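Local coordinates for ferrous iron uptake transporter protein B (Streptococcus thermophilus, PDB 3TAH) that binds guanine nucleotides through its cytosolic G-protein domain and probably drives ferrous iron uptake across the bacterial membrane at the expense of GTP, at residues A[106-114]-A[154-163]; A[171-179]-A[244-252]. The protein carries 1 engineered substitution. One frame throughout, in Å; residues are numbered along the deposited sequence. Where two conformers were deposited one is given.

Contact 1 of 2, residues A[106-114]-A[154-163]; sequences TGIPVTIAL and VVKKAAHTTT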
ATOM      1  N   THR A 106       2.101  -5.091   2.701  1.00 14.13           N
ATOM      2  CA  THR A 106       3.451  -4.889   3.248  1.00 13.65           C
ATOM      3  C   THR A 106       3.530  -5.171   4.756  1.00 14.35           C
ATOM      4  O   THR A 106       4.619  -5.414   5.304  1.00 14.06           O
ATOM      5  CB  THR A 106       3.978  -3.451   3.009  1.00 13.78           C
ATOM      6  OG1 THR A 106       3.230  -2.527   3.812  1.00 15.66           O
ATOM      7  CG2 THR A 106       3.936  -3.058   1.518  1.00 12.91           C
ATOM      8  N   GLY A 107       2.383  -5.118   5.434  1.00 14.33           N
ATOM      9  CA  GLY A 107       2.318  -5.304   6.864  1.00 14.80           C
ATOM     10  C   GLY A 107       2.599  -4.069   7.703  1.00 15.55           C
ATOM     11  O   GLY A 107       2.593  -4.176   8.925  1.00 17.92           O
ATOM     12  N   ILE A 108       2.850  -2.916   7.078  0.50 16.11           N
ATOM     13  CA  ILE A 108       2.955  -1.653   7.807  0.50 16.41           C
ATOM     14  C   ILE A 108       1.557  -1.042   7.793  0.50 15.68           C
ATOM     15  O   ILE A 108       1.041  -0.754   6.710  0.50 15.23           O
ATOM     16  CB  ILE A 108       3.908  -0.682   7.151  0.50 16.69           C
ATOM     17  CG1 ILE A 108       5.305  -1.288   7.061  0.50 17.94           C
ATOM     18  CG2 ILE A 108       3.945   0.615   7.945  0.50 16.52           C
ATOM     19  CD1 ILE A 108       6.284  -0.380   6.401  0.50 17.15           C
ATOM     20  N   PRO A 109       0.934  -0.851   8.971  1.00 14.95           N
ATOM     21  CA  PRO A 109      -0.476  -0.403   9.006  1.00 15.40           C
ATOM     22  C   PRO A 109      -0.757   0.836   8.176  1.00 14.00           C
ATOM     23  O   PRO A 109      -0.008   1.819   8.263  1.00 15.06           O
ATOM     24  CB  PRO A 109      -0.718  -0.132  10.490  1.00 15.08           C
ATOM     25  CG  PRO A 109       0.142  -1.137  11.125  1.00 15.80           C
ATOM     26  CD  PRO A 109       1.414  -1.102  10.346  1.00 16.52           C
ATOM     27  N   VAL A 110      -1.816   0.751   7.381  1.00 13.57           N
ATOM     28  CA  VAL A 110      -2.227   1.805   6.464  1.00 14.05           C
ATOM     29  C   VAL A 110      -3.346   2.649   7.066  1.00 13.75           C
ATOM     30  O   VAL A 110      -4.257   2.102   7.690  1.00 13.30           O
ATOM     31  CB  VAL A 110      -2.694   1.179   5.120  1.00 13.34           C
ATOM     32  CG1 VAL A 110      -3.396   2.192   4.240  1.00 13.06           C
ATOM     33  CG2 VAL A 110      -1.490   0.539   4.413  1.00 15.14           C
ATOM     34  N   THR A 111      -3.244   3.975   6.890  1.00 12.59           N
ATOM     35  CA  THR A 111      -4.301   4.941   7.188  1.00 12.78           C
ATOM     36  C   THR A 111      -4.539   5.693   5.863  1.00 14.31           C
ATOM     37  O   THR A 111      -3.580   6.100   5.209  1.00 14.08           O
ATOM     38  CB  THR A 111      -3.884   5.923   8.289  1.00 13.88           C
ATOM     39  OG1 THR A 111      -3.739   5.221   9.533  1.00 15.26           O
ATOM     40  CG2 THR A 111      -4.914   7.049   8.442  1.00 14.83           C
ATOM     41  N   ILE A 112      -5.795   5.874   5.461  1.00 13.68           N
ATOM     42  CA  ILE A 112      -6.102   6.509   4.169  1.00 12.76           C
ATOM     43  C   ILE A 112      -6.555   7.952   4.354  1.00 12.85           C
ATOM     44  O   ILE A 112      -7.448   8.193   5.161  1.00 14.51           O
ATOM     45  CB  ILE A 112      -7.190   5.737   3.387  1.00 13.12           C
ATOM     46  CG1 ILE A 112      -6.667   4.379   2.894  1.00 14.73           C
ATOM     47  CG2 ILE A 112      -7.696   6.564   2.198  1.00 10.85           C
ATOM     48  CD1 ILE A 112      -7.767   3.496   2.218  1.00 15.67           C
ATOM     49  N   ALA A 113      -5.931   8.888   3.623  1.00 13.48           N
ATOM     50  CA  ALA A 113      -6.443  10.251   3.463  1.00 13.11           C
ATOM     51  C   ALA A 113      -7.252  10.162   2.177  1.00 14.39           C
ATOM     52  O   ALA A 113      -6.694  10.054   1.091  1.00 14.11           O
ATOM     53  CB  ALA A 113      -5.320  11.298   3.343  1.00 14.36           C
ATOM     54  N   LEU A 114      -8.573  10.200   2.320  1.00 12.95           N
ATOM     55  CA  LEU A 114      -9.492  10.093   1.207  1.00 13.17           C
ATOM     56  C   LEU A 114      -9.634  11.527   0.729  1.00 14.36           C
ATOM     57  O   LEU A 114     -10.526  12.255   1.193  1.00 13.62           O
ATOM     58  CB  LEU A 114     -10.818   9.467   1.657  1.00 13.17           C
ATOM     59  CG  LEU A 114     -11.902   9.312   0.578  1.00 12.93           C
ATOM     60  CD1 LEU A 114     -11.435   8.329  -0.484  1.00 14.28           C
ATOM     61  CD2 LEU A 114     -13.245   8.866   1.144  1.00 14.82           C
ATOM     62  N   VAL A 154      -6.175  13.217   9.892  1.00 15.75           N
ATOM     63  CA  VAL A 154      -5.589  12.024   9.256  1.00 14.10           C
ATOM     64  C   VAL A 154      -4.167  11.801   9.781  1.00 15.58           C
ATOM     65  O   VAL A 154      -3.780  10.645  10.041  1.00 14.24           O
ATOM     66  CB  VAL A 154      -5.668  12.041   7.696  1.00 14.47           C
ATOM     67  CG1 VAL A 154      -4.618  12.972   7.057  1.00 14.12           C
ATOM     68  CG2 VAL A 154      -5.549  10.607   7.139  1.00 15.37           C
ATOM     69  N   VAL A 155      -3.401  12.879   9.967  1.00 16.39           N
ATOM     70  CA  VAL A 155      -2.038  12.751  10.506  1.00 17.15           C
ATOM     71  C   VAL A 155      -2.073  12.136  11.914  1.00 18.75           C
ATOM     72  O   VAL A 155      -1.268  11.239  12.222  1.00 18.29           O
ATOM     73  CB  VAL A 155      -1.259  14.097  10.465  1.00 18.32           C
ATOM     74  CG1 VAL A 155       0.049  14.019  11.283  1.00 19.99           C
ATOM     75  CG2 VAL A 155      -0.957  14.482   9.029  1.00 16.31           C
ATOM     76  N   LYS A 156      -3.009  12.582  12.755  1.00 19.41           N
ATOM     77  CA  LYS A 156      -3.187  12.017  14.101  1.00 20.70           C
ATOM     78  C   LYS A 156      -3.517  10.521  14.093  1.00 20.00           C
ATOM     79  O   LYS A 156      -2.971   9.727  14.885  1.00 19.16           O
ATOM     80  CB  LYS A 156      -4.296  12.764  14.858  1.00 21.96           C
ATOM     81  CG  LYS A 156      -4.451  12.344  16.334  1.00 27.36           C
ATOM     82  CD  LYS A 156      -5.466  13.217  17.068  1.00 29.27           C
ATOM     83  CE  LYS A 156      -5.662  12.747  18.505  1.00 32.33           C
ATOM     84  NZ  LYS A 156      -6.733  13.532  19.191  1.00 34.88           N
ATOM     85  N   LYS A 157      -4.429  10.145  13.205  1.00 18.69           N
ATOM     86  CA  LYS A 157      -4.825   8.758  13.047  1.00 18.01           C
ATOM     87  C   LYS A 157      -3.642   7.903  12.611  1.00 16.90           C
ATOM     88  O   LYS A 157      -3.370   6.854  13.225  1.00 15.11           O
ATOM     89  CB  LYS A 157      -5.975   8.651  12.045  1.00 20.02           C
ATOM     90  CG  LYS A 157      -6.571   7.265  11.832  1.00 21.71           C
ATOM     91  CD  LYS A 157      -7.033   6.594  13.119  1.00 26.40           C
ATOM     92  CE  LYS A 157      -8.172   7.353  13.774  1.00 27.06           C
ATOM     93  NZ  LYS A 157      -8.754   6.557  14.897  1.00 28.80           N
ATOM     94  N   ALA A 158      -2.933   8.355  11.574  1.00 17.18           N
ATOM     95  CA  ALA A 158      -1.760   7.643  11.075  1.00 17.05           C
ATOM     96  C   ALA A 158      -0.729   7.492  12.185  1.00 18.75           C
ATOM     97  O   ALA A 158      -0.166   6.404  12.362  1.00 18.18           O
ATOM     98  CB  ALA A 158      -1.150   8.347   9.854  1.00 18.37           C
ATOM     99  N   ALA A 159      -0.501   8.571  12.940  1.00 17.09           N
ATOM    100  CA  ALA A 159       0.466   8.544  14.051  1.00 17.92           C
ATOM    101  C   ALA A 159       0.145   7.520  15.145  1.00 18.96           C
ATOM    102  O   ALA A 159       1.081   7.049  15.807  1.00 17.59           O
ATOM    103  CB  ALA A 159       0.651   9.946  14.661  1.00 16.41           C
ATOM    104  N   HIS A 160      -1.140   7.175  15.314  1.00 20.38           N
ATOM    105  CA  HIS A 160      -1.600   6.192  16.312  1.00 23.03           C
ATOM    106  C   HIS A 160      -1.987   4.832  15.728  1.00 21.12           C
ATOM    107  O   HIS A 160      -2.574   4.008  16.425  1.00 21.58           O
ATOM    108  CB  HIS A 160      -2.769   6.778  17.116  1.00 25.29           C
ATOM    109  CG  HIS A 160      -2.346   7.892  18.018  1.00 30.22           C
ATOM    110  ND1 HIS A 160      -2.371   9.213  17.629  1.00 33.00           N
ATOM    111  CD2 HIS A 160      -1.854   7.880  19.281  1.00 32.38           C
ATOM    112  CE1 HIS A 160      -1.927   9.971  18.616  1.00 34.71           C
ATOM    113  NE2 HIS A 160      -1.602   9.187  19.629  1.00 35.53           N
ATOM    114  N   THR A 161      -1.638   4.612  14.461  1.00 19.13           N
ATOM    115  CA  THR A 161      -1.905   3.384  13.724  1.00 18.06           C
ATOM    116  C   THR A 161      -0.567   2.898  13.151  1.00 17.52           C
ATOM    117  O   THR A 161      -0.246   3.109  11.972  1.00 16.52           O
ATOM    118  CB  THR A 161      -2.938   3.625  12.614  1.00 17.12           C
ATOM    119  OG1 THR A 161      -4.100   4.258  13.162  1.00 16.13           O
ATOM    120  CG2 THR A 161      -3.339   2.297  11.940  1.00 17.04           C
ATOM    121  N   THR A 162       0.214   2.250  14.009  1.00 16.91           N
ATOM    122  CA  THR A 162       1.589   1.887  13.690  1.00 16.98           C
ATOM    123  C   THR A 162       1.904   0.410  13.880  1.00 16.45           C
ATOM    124  O   THR A 162       1.093  -0.350  14.413  1.00 17.25           O
ATOM    125  CB  THR A 162       2.578   2.695  14.562  1.00 16.80           C
ATOM    126  OG1 THR A 162       2.537   2.187  15.906  1.00 17.85           O
ATOM    127  CG2 THR A 162       2.253   4.194  14.534  1.00 18.66           C
ATOM    128  N   THR A 163       3.099   0.019  13.431  1.00 17.86           N
ATOM    129  CA  THR A 163       3.611  -1.337  13.624  1.00 19.30           C
ATOM    130  C   THR A 163       3.683  -1.692  15.132  1.00 21.37           C
ATOM    131  O   THR A 163       3.636  -2.867  15.496  1.00 22.53           O
ATOM    132  CB  THR A 163       4.998  -1.518  12.965  1.00 19.86           C
ATOM    133  OG1 THR A 163       5.913  -0.558  13.506  1.00 21.85           O
ATOM    134  CG2 THR A 163       4.927  -1.335  11.441  1.00 18.98           C
TER
HETATM  135  O   HOH W   1      -1.199   4.023   9.570  1.00 16.48           O

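Contact 2 of 2, residues A[171-179]-A[244-252]; sequences FPIYDDRLE and IVINERYAF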
ATOM      1  N   PHE A 171      -5.762  -8.239   6.130  1.00 19.17           N
ATOM      2  CA  PHE A 171      -5.380  -8.129   4.721  1.00 18.75           C
ATOM      3  C   PHE A 171      -6.567  -8.418   3.800  1.00 18.07           C
ATOM      4  O   PHE A 171      -7.452  -9.200   4.173  1.00 15.45           O
ATOM      5  CB  PHE A 171      -4.228  -9.088   4.400  1.00 21.74           C
ATOM      6  CG  PHE A 171      -4.504 -10.528   4.765  1.00 25.57           C
ATOM      7  CD1 PHE A 171      -5.266 -11.345   3.933  1.00 27.41           C
ATOM      8  CD2 PHE A 171      -3.994 -11.068   5.949  1.00 27.80           C
ATOM      9  CE1 PHE A 171      -5.518 -12.669   4.268  1.00 28.03           C
ATOM     10  CE2 PHE A 171      -4.247 -12.395   6.291  1.00 29.37           C
ATOM     11  CZ  PHE A 171      -5.009 -13.194   5.453  1.00 28.61           C
ATOM     12  N   PRO A 172      -6.591  -7.804   2.601  1.00 16.59           N
ATOM     13  CA  PRO A 172      -7.625  -8.161   1.615  1.00 16.54           C
ATOM     14  C   PRO A 172      -7.660  -9.667   1.356  1.00 16.02           C
ATOM     15  O   PRO A 172      -6.643 -10.259   1.022  1.00 16.26           O
ATOM     16  CB  PRO A 172      -7.184  -7.417   0.344  1.00 16.24           C
ATOM     17  CG  PRO A 172      -6.444  -6.236   0.868  1.00 16.50           C
ATOM     18  CD  PRO A 172      -5.736  -6.708   2.108  1.00 16.04           C
ATOM     19  N   ILE A 173      -8.826 -10.275   1.537  1.00 16.56           N
ATOM     20  CA  ILE A 173      -8.990 -11.709   1.330  1.00 16.69           C
ATOM     21  C   ILE A 173      -9.507 -11.900  -0.087  1.00 15.15           C
ATOM     22  O   ILE A 173     -10.534 -11.322  -0.456  1.00 14.18           O
ATOM     23  CB  ILE A 173      -9.955 -12.339   2.373  1.00 18.81           C
ATOM     24  CG1 ILE A 173      -9.386 -12.204   3.780  1.00 20.32           C
ATOM     25  CG2 ILE A 173     -10.221 -13.825   2.056  1.00 18.82           C
ATOM     26  CD1 ILE A 173     -10.376 -12.612   4.885  1.00 22.21           C
ATOM     27  N   TYR A 174      -8.790 -12.694  -0.878  1.00 13.67           N
ATOM     28  CA  TYR A 174      -9.125 -12.952  -2.278  1.00 13.90           C
ATOM     29  C   TYR A 174      -9.858 -14.287  -2.422  1.00 14.50           C
ATOM     30  O   TYR A 174     -10.174 -14.936  -1.420  1.00 15.18           O
ATOM     31  CB  TYR A 174      -7.848 -12.933  -3.125  1.00 13.50           C
ATOM     32  CG  TYR A 174      -7.091 -11.639  -2.985  1.00 10.67           C
ATOM     33  CD1 TYR A 174      -7.731 -10.411  -3.226  1.00 13.81           C
ATOM     34  CD2 TYR A 174      -5.766 -11.615  -2.617  1.00 13.14           C
ATOM     35  CE1 TYR A 174      -7.054  -9.196  -3.096  1.00 13.57           C
ATOM     36  CE2 TYR A 174      -5.079 -10.403  -2.475  1.00 12.32           C
ATOM     37  CZ  TYR A 174      -5.732  -9.200  -2.725  1.00 13.53           C
ATOM     38  OH  TYR A 174      -5.080  -8.000  -2.600  1.00 14.81           O
ATOM     39  N   ASP A 175     -10.133 -14.690  -3.659  1.00 14.31           N
ATOM     40  CA  ASP A 175     -10.810 -15.960  -3.924  1.00 16.31           C
ATOM     41  C   ASP A 175     -10.141 -17.123  -3.198  1.00 15.82           C
ATOM     42  O   ASP A 175      -8.903 -17.167  -3.100  1.00 14.82           O
ATOM     43  CB  ASP A 175     -10.817 -16.285  -5.417  1.00 17.62           C
ATOM     44  CG  ASP A 175     -11.645 -17.519  -5.712  1.00 21.76           C
ATOM     45  OD1 ASP A 175     -11.064 -18.594  -5.943  1.00 24.50           O
ATOM     46  OD2 ASP A 175     -12.881 -17.405  -5.640  1.00 27.98           O
ATOM     47  N   ASP A 176     -10.946 -18.057  -2.685  1.00 15.81           N
ATOM     48  CA  ASP A 176     -10.400 -19.283  -2.049  1.00 17.28           C
ATOM     49  C   ASP A 176      -9.272 -19.966  -2.805  1.00 16.61           C
ATOM     50  O   ASP A 176      -8.343 -20.499  -2.178  1.00 17.37           O
ATOM     51  CB  ASP A 176     -11.495 -20.340  -1.838  1.00 19.16           C
ATOM     52  CG  ASP A 176     -12.446 -19.986  -0.723  1.00 21.56           C
ATOM     53  OD1 ASP A 176     -12.130 -19.100   0.098  1.00 22.34           O
ATOM     54  OD2 ASP A 176     -13.520 -20.612  -0.663  1.00 22.68           O
ATOM     55  N   ARG A 177      -9.350 -19.971  -4.131  1.00 15.93           N
ATOM     56  CA  ARG A 177      -8.326 -20.634  -4.959  1.00 17.36           C
ATOM     57  C   ARG A 177      -6.997 -19.886  -4.941  1.00 16.57           C
ATOM     58  O   ARG A 177      -5.935 -20.515  -4.974  1.00 17.55           O
ATOM     59  CB  ARG A 177      -8.785 -20.791  -6.399  1.00 20.09           C
ATOM     60  CG  ARG A 177      -9.943 -21.761  -6.615  1.00 22.75           C
ATOM     61  CD  ARG A 177     -10.495 -21.571  -8.016  1.00 24.74           C
ATOM     62  NE  ARG A 177     -11.176 -20.288  -8.160  1.00 24.90           N
ATOM     63  CZ  ARG A 177     -11.633 -19.784  -9.304  1.00 27.82           C
ATOM     64  NH1 ARG A 177     -11.517 -20.455 -10.450  1.00 29.51           N
ATOM     65  NH2 ARG A 177     -12.231 -18.602  -9.306  1.00 27.56           N
ATOM     66  N   LEU A 178      -7.050 -18.557  -4.892  1.00 14.17           N
ATOM     67  CA  LEU A 178      -5.814 -17.791  -4.759  1.00 13.93           C
ATOM     68  C   LEU A 178      -5.277 -17.889  -3.340  1.00 13.64           C
ATOM     69  O   LEU A 178      -4.073 -18.005  -3.159  1.00 13.98           O
ATOM     70  CB  LEU A 178      -5.983 -16.324  -5.180  1.00 13.23           C
ATOM     71  CG  LEU A 178      -4.707 -15.472  -5.091  1.00 11.42           C
ATOM     72  CD1 LEU A 178      -3.534 -16.117  -5.856  1.00 13.73           C
ATOM     73  CD2 LEU A 178      -4.974 -14.071  -5.611  1.00 12.14           C
ATOM     74  N   GLU A 179      -6.161 -17.835  -2.341  1.00 14.21           N
ATOM     75  CA  GLU A 179      -5.759 -17.995  -0.929  1.00 14.55           C
ATOM     76  C   GLU A 179      -5.066 -19.335  -0.661  1.00 16.03           C
ATOM     77  O   GLU A 179      -4.099 -19.385   0.103  1.00 14.50           O
ATOM     78  CB  GLU A 179      -6.946 -17.793   0.016  1.00 15.38           C
ATOM     79  CG  GLU A 179      -7.498 -16.359   0.027  1.00 14.82           C
ATOM     80  CD  GLU A 179      -6.492 -15.344   0.501  1.00 16.74           C
ATOM     81  OE1 GLU A 179      -5.621 -15.692   1.330  1.00 16.20           O
ATOM     82  OE2 GLU A 179      -6.555 -14.182   0.040  1.00 14.32           O
ATOM     83  N   ILE A 244      -4.377 -13.266 -12.752  1.00 15.16           N
ATOM     84  CA  ILE A 244      -5.181 -13.766 -11.644  1.00 14.26           C
ATOM     85  C   ILE A 244      -5.128 -12.768 -10.497  1.00 14.18           C
ATOM     86  O   ILE A 244      -6.171 -12.367  -9.964  1.00 12.57           O
ATOM     87  CB  ILE A 244      -4.701 -15.176 -11.162  1.00 15.15           C
ATOM     88  CG1 ILE A 244      -4.996 -16.273 -12.194  1.00 14.76           C
ATOM     89  CG2 ILE A 244      -5.365 -15.543  -9.825  1.00 13.69           C
ATOM     90  CD1 ILE A 244      -4.244 -17.599 -11.926  1.00 13.87           C
ATOM     91  N   VAL A 245      -3.922 -12.345 -10.133  1.00 12.61           N
ATOM     92  CA  VAL A 245      -3.757 -11.408  -9.002  1.00 14.66           C
ATOM     93  C   VAL A 245      -4.389 -10.048  -9.310  1.00 13.99           C
ATOM     94  O   VAL A 245      -5.092  -9.488  -8.473  1.00 14.16           O
ATOM     95  CB  VAL A 245      -2.272 -11.267  -8.592  1.00 14.72           C
ATOM     96  CG1 VAL A 245      -2.114 -10.259  -7.464  1.00 15.55           C
ATOM     97  CG2 VAL A 245      -1.724 -12.613  -8.166  1.00 12.12           C
ATOM     98  N   ILE A 246      -4.154  -9.537 -10.515  1.00 14.30           N
ATOM     99  CA  ILE A 246      -4.783  -8.298 -10.971  1.00 13.96           C
ATOM    100  C   ILE A 246      -6.298  -8.368 -10.857  1.00 13.92           C
ATOM    101  O   ILE A 246      -6.926  -7.469 -10.292  1.00 12.46           O
ATOM    102  CB  ILE A 246      -4.416  -7.972 -12.444  1.00 14.28           C
ATOM    103  CG1 ILE A 246      -2.949  -7.556 -12.579  1.00 14.26           C
ATOM    104  CG2 ILE A 246      -5.298  -6.866 -12.967  1.00 14.54           C
ATOM    105  CD1 ILE A 246      -2.508  -7.379 -14.053  1.00 15.91           C
ATOM    106  N   ASN A 247      -6.877  -9.453 -11.375  1.00 13.50           N
ATOM    107  CA  ASN A 247      -8.329  -9.626 -11.349  1.00 15.30           C
ATOM    108  C   ASN A 247      -8.852  -9.714  -9.924  1.00 14.13           C
ATOM    109  O   ASN A 247      -9.891  -9.131  -9.613  1.00 13.73           O
ATOM    110  CB  ASN A 247      -8.748 -10.870 -12.161  1.00 17.67           C
ATOM    111  CG  ASN A 247      -8.474 -10.725 -13.648  1.00 21.72           C
ATOM    112  OD1 ASN A 247      -8.335  -9.614 -14.156  1.00 24.29           O
ATOM    113  ND2 ASN A 247      -8.405 -11.858 -14.361  1.00 22.71           N
ATOM    114  N   GLU A 248      -8.130 -10.443  -9.055  1.00 14.18           N
ATOM    115  CA  GLU A 248      -8.530 -10.569  -7.644  1.00 14.56           C
ATOM    116  C   GLU A 248      -8.464  -9.235  -6.905  1.00 12.06           C
ATOM    117  O   GLU A 248      -9.361  -8.951  -6.110  1.00 12.78           O
ATOM    118  CB  GLU A 248      -7.725 -11.652  -6.899  1.00 14.60           C
ATOM    119  CG  GLU A 248      -8.066 -13.077  -7.321  1.00 15.20           C
ATOM    120  CD  GLU A 248      -9.535 -13.429  -7.154  1.00 15.28           C
ATOM    121  OE1 GLU A 248     -10.136 -13.112  -6.119  1.00 14.96           O
ATOM    122  OE2 GLU A 248     -10.090 -14.039  -8.079  1.00 16.97           O
ATOM    123  N   ARG A 249      -7.430  -8.423  -7.149  1.00 14.02           N
ATOM    124  CA  ARG A 249      -7.359  -7.085  -6.544  1.00 13.27           C
ATOM    125  C   ARG A 249      -8.581  -6.239  -6.916  1.00 13.52           C
ATOM    126  O   ARG A 249      -9.259  -5.701  -6.056  1.00 14.69           O
ATOM    127  CB  ARG A 249      -6.068  -6.338  -6.922  1.00 12.38           C
ATOM    128  CG  ARG A 249      -4.791  -6.940  -6.397  1.00 13.26           C
ATOM    129  CD  ARG A 249      -3.559  -6.058  -6.679  1.00 13.65           C
ATOM    130  NE  ARG A 249      -2.337  -6.774  -6.307  1.00 12.01           N
ATOM    131  CZ  ARG A 249      -1.944  -6.983  -5.053  1.00 16.19           C
ATOM    132  NH1 ARG A 249      -2.648  -6.512  -4.025  1.00 15.92           N
ATOM    133  NH2 ARG A 249      -0.826  -7.668  -4.820  1.00 16.39           N
ATOM    134  N   TYR A 250      -8.869  -6.129  -8.207  1.00 15.28           N
ATOM    135  CA  TYR A 250     -10.038  -5.369  -8.658  1.00 15.60           C
ATOM    136  C   TYR A 250     -11.365  -5.943  -8.184  1.00 14.89           C
ATOM    137  O   TYR A 250     -12.262  -5.176  -7.852  1.00 14.89           O
ATOM    138  CB  TYR A 250     -10.034  -5.164 -10.186  1.00 15.63           C
ATOM    139  CG  TYR A 250      -9.028  -4.131 -10.631  1.00 18.12           C
ATOM    140  CD1 TYR A 250      -9.132  -2.807 -10.219  1.00 18.82           C
ATOM    141  CD2 TYR A 250      -7.967  -4.468 -11.475  1.00 17.02           C
ATOM    142  CE1 TYR A 250      -8.197  -1.851 -10.617  1.00 19.27           C
ATOM    143  CE2 TYR A 250      -7.037  -3.517 -11.876  1.00 18.21           C
ATOM    144  CZ  TYR A 250      -7.155  -2.211 -11.445  1.00 19.09           C
ATOM    145  OH  TYR A 250      -6.238  -1.259 -11.845  1.00 21.50           O
ATOM    146  N   ALA A 251     -11.496  -7.267  -8.113  1.00 15.97           N
ATOM    147  CA  ALA A 251     -12.736  -7.866  -7.587  1.00 16.18           C
ATOM    148  C   ALA A 251     -12.967  -7.461  -6.121  1.00 15.43           C
ATOM    149  O   ALA A 251     -14.079  -7.052  -5.743  1.00 14.40           O
ATOM    150  CB  ALA A 251     -12.739  -9.381  -7.782  1.00 15.30           C
ATOM    151  N   PHE A 252     -11.914  -7.561  -5.306  1.00 14.80           N
ATOM    152  CA  PHE A 252     -11.965  -7.143  -3.913  1.00 14.52           C
ATOM    153  C   PHE A 252     -12.379  -5.680  -3.789  1.00 13.00           C
ATOM    154  O   PHE A 252     -13.280  -5.331  -3.015  1.00 15.07           O
ATOM    155  CB  PHE A 252     -10.603  -7.353  -3.247  1.00 13.33           C
ATOM    156  CG  PHE A 252     -10.505  -6.722  -1.892  1.00 13.58           C
ATOM    157  CD1 PHE A 252     -11.008  -7.372  -0.764  1.00 15.11           C
ATOM    158  CD2 PHE A 252      -9.898  -5.479  -1.734  1.00 13.66           C
ATOM    159  CE1 PHE A 252     -10.921  -6.781   0.489  1.00 14.74           C
ATOM    160  CE2 PHE A 252      -9.807  -4.890  -0.486  1.00 15.60           C
ATOM    161  CZ  PHE A 252     -10.316  -5.540   0.626  1.00 16.83           C
TER

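Contact 1 of 2, residues A[106-114]-A[154-163]
In the P-loop GTPase core of FeoB, Thr-111 on strand 110-115 of the central sheet rests its OG1 on CA of Ala-158 in helix 151-159, which covers one face of the sheet. Strand residues 110-114 and helix residues 154-159 run nearly antiparallel (173°), their axes 8.3 Å apart at the closest point. The two branches of Thr-111 divide the work. OG1 stands beside the backbone N (chi1 -67°), which puts CG2 anti to that N and against the helix. There the methyl, Thr-111 CG2, touches both Val-154 CG2, at 3.8 Å, and Lys-157 CG, whereas Thr-111 OG1 turns toward the loop after the helix, 3.6 Å from Thr-161 CB. The Val-154 and Thr-111 side chains interdigitate head to tail, and Val-154 CG2 also lies 3.9 Å from Ala-113 CB.

No direct hydrogen bond joins the segments; a water takes that role. It hydrogen-bonds with Pro-109 O, Thr-161 O (2.7 Å from the water O) and Thr-111 OG1, joining the carbonyl just before the strand, the Thr-111 hydroxyl and the loop that leaves the helix in a buried setting. Thr-161 OG1 meanwhile turns back on its own helix, bonding Lys-157 O at 2.7 Å from above the carbonyl plane. This is a strand-helix layer of the Rossmann-like G domain, and Asn-115, which binds GDP, directly follows the strand segment.

Beyond the helix the chain runs along the Pro-109 ring. Pro-109 CG meets Thr-162 O at 3.5 Å and Pro-109 CD meets Thr-163 CG2 at 3.7 Å, the Thr-163 side chain lying roughly perpendicular to that of Pro-109.

Contact 2 of 2, residues A[171-179]-A[244-252]
One direct hydrogen bond crosses between these segments: Asp-175 N donates to Glu-248 OE1 at 2.9 Å, meeting the oxygen from above the carboxylate plane. The Glu-248 chain is bent at chi2 (-57°), which curls its carboxylate back toward the Asp-175 backbone.

A second carboxylate works locally. Asp-175 is the N-cap of helix 176-189, its OD1 taking Arg-177 N and, from the opposite face of its plane, Arg-177 NE in a salt bridge of 2.8 Å. This capped turn opens the helical domain that follows the G domain in FeoB, and helix 241-259 packs against it.

Aromatic contacts lie nearer the G domain. Pro-172 CB stands over the face of the Phe-252 ring, 3.6 Å from its centroid, in a CH-pi contact. Phe-252 CB in turn meets the edge of the Tyr-174 ring, 4.0 Å from CE1, while Pro-172 O lies over one face of that ring. Tyr-174 OH and Arg-249 NH1 do not bond each other; both turn to helix 93-105, the hydroxyl to Glu-105 and the guanidinium to Glu-105 and Thr-101.

Apolar packing continues at Leu-178, whose CD2 sits 3.7 Å from Glu-248 CG and more loosely against Val-245.

From the N terminus, the chain first lays down most of the central sheet and reaches strand 110-115. Contact 1 then closes a loop of 39 residues, holding two helices and the edge strand 140-142, when helix 151-159 returns over the sheet. Only after this does contact 2 open, at the linker into helix 176-189; 64 residues without a strand pass before helix 241-259 comes back to close it. The loops thus follow one another, neither nesting nor crossing. Contacts 1 and 2 have their centres about 23 Å apart and do not touch. Contact 1 belongs to the G domain, contact 2 to the helical domain, and helix 93-105 of the G domain touches side chains of both.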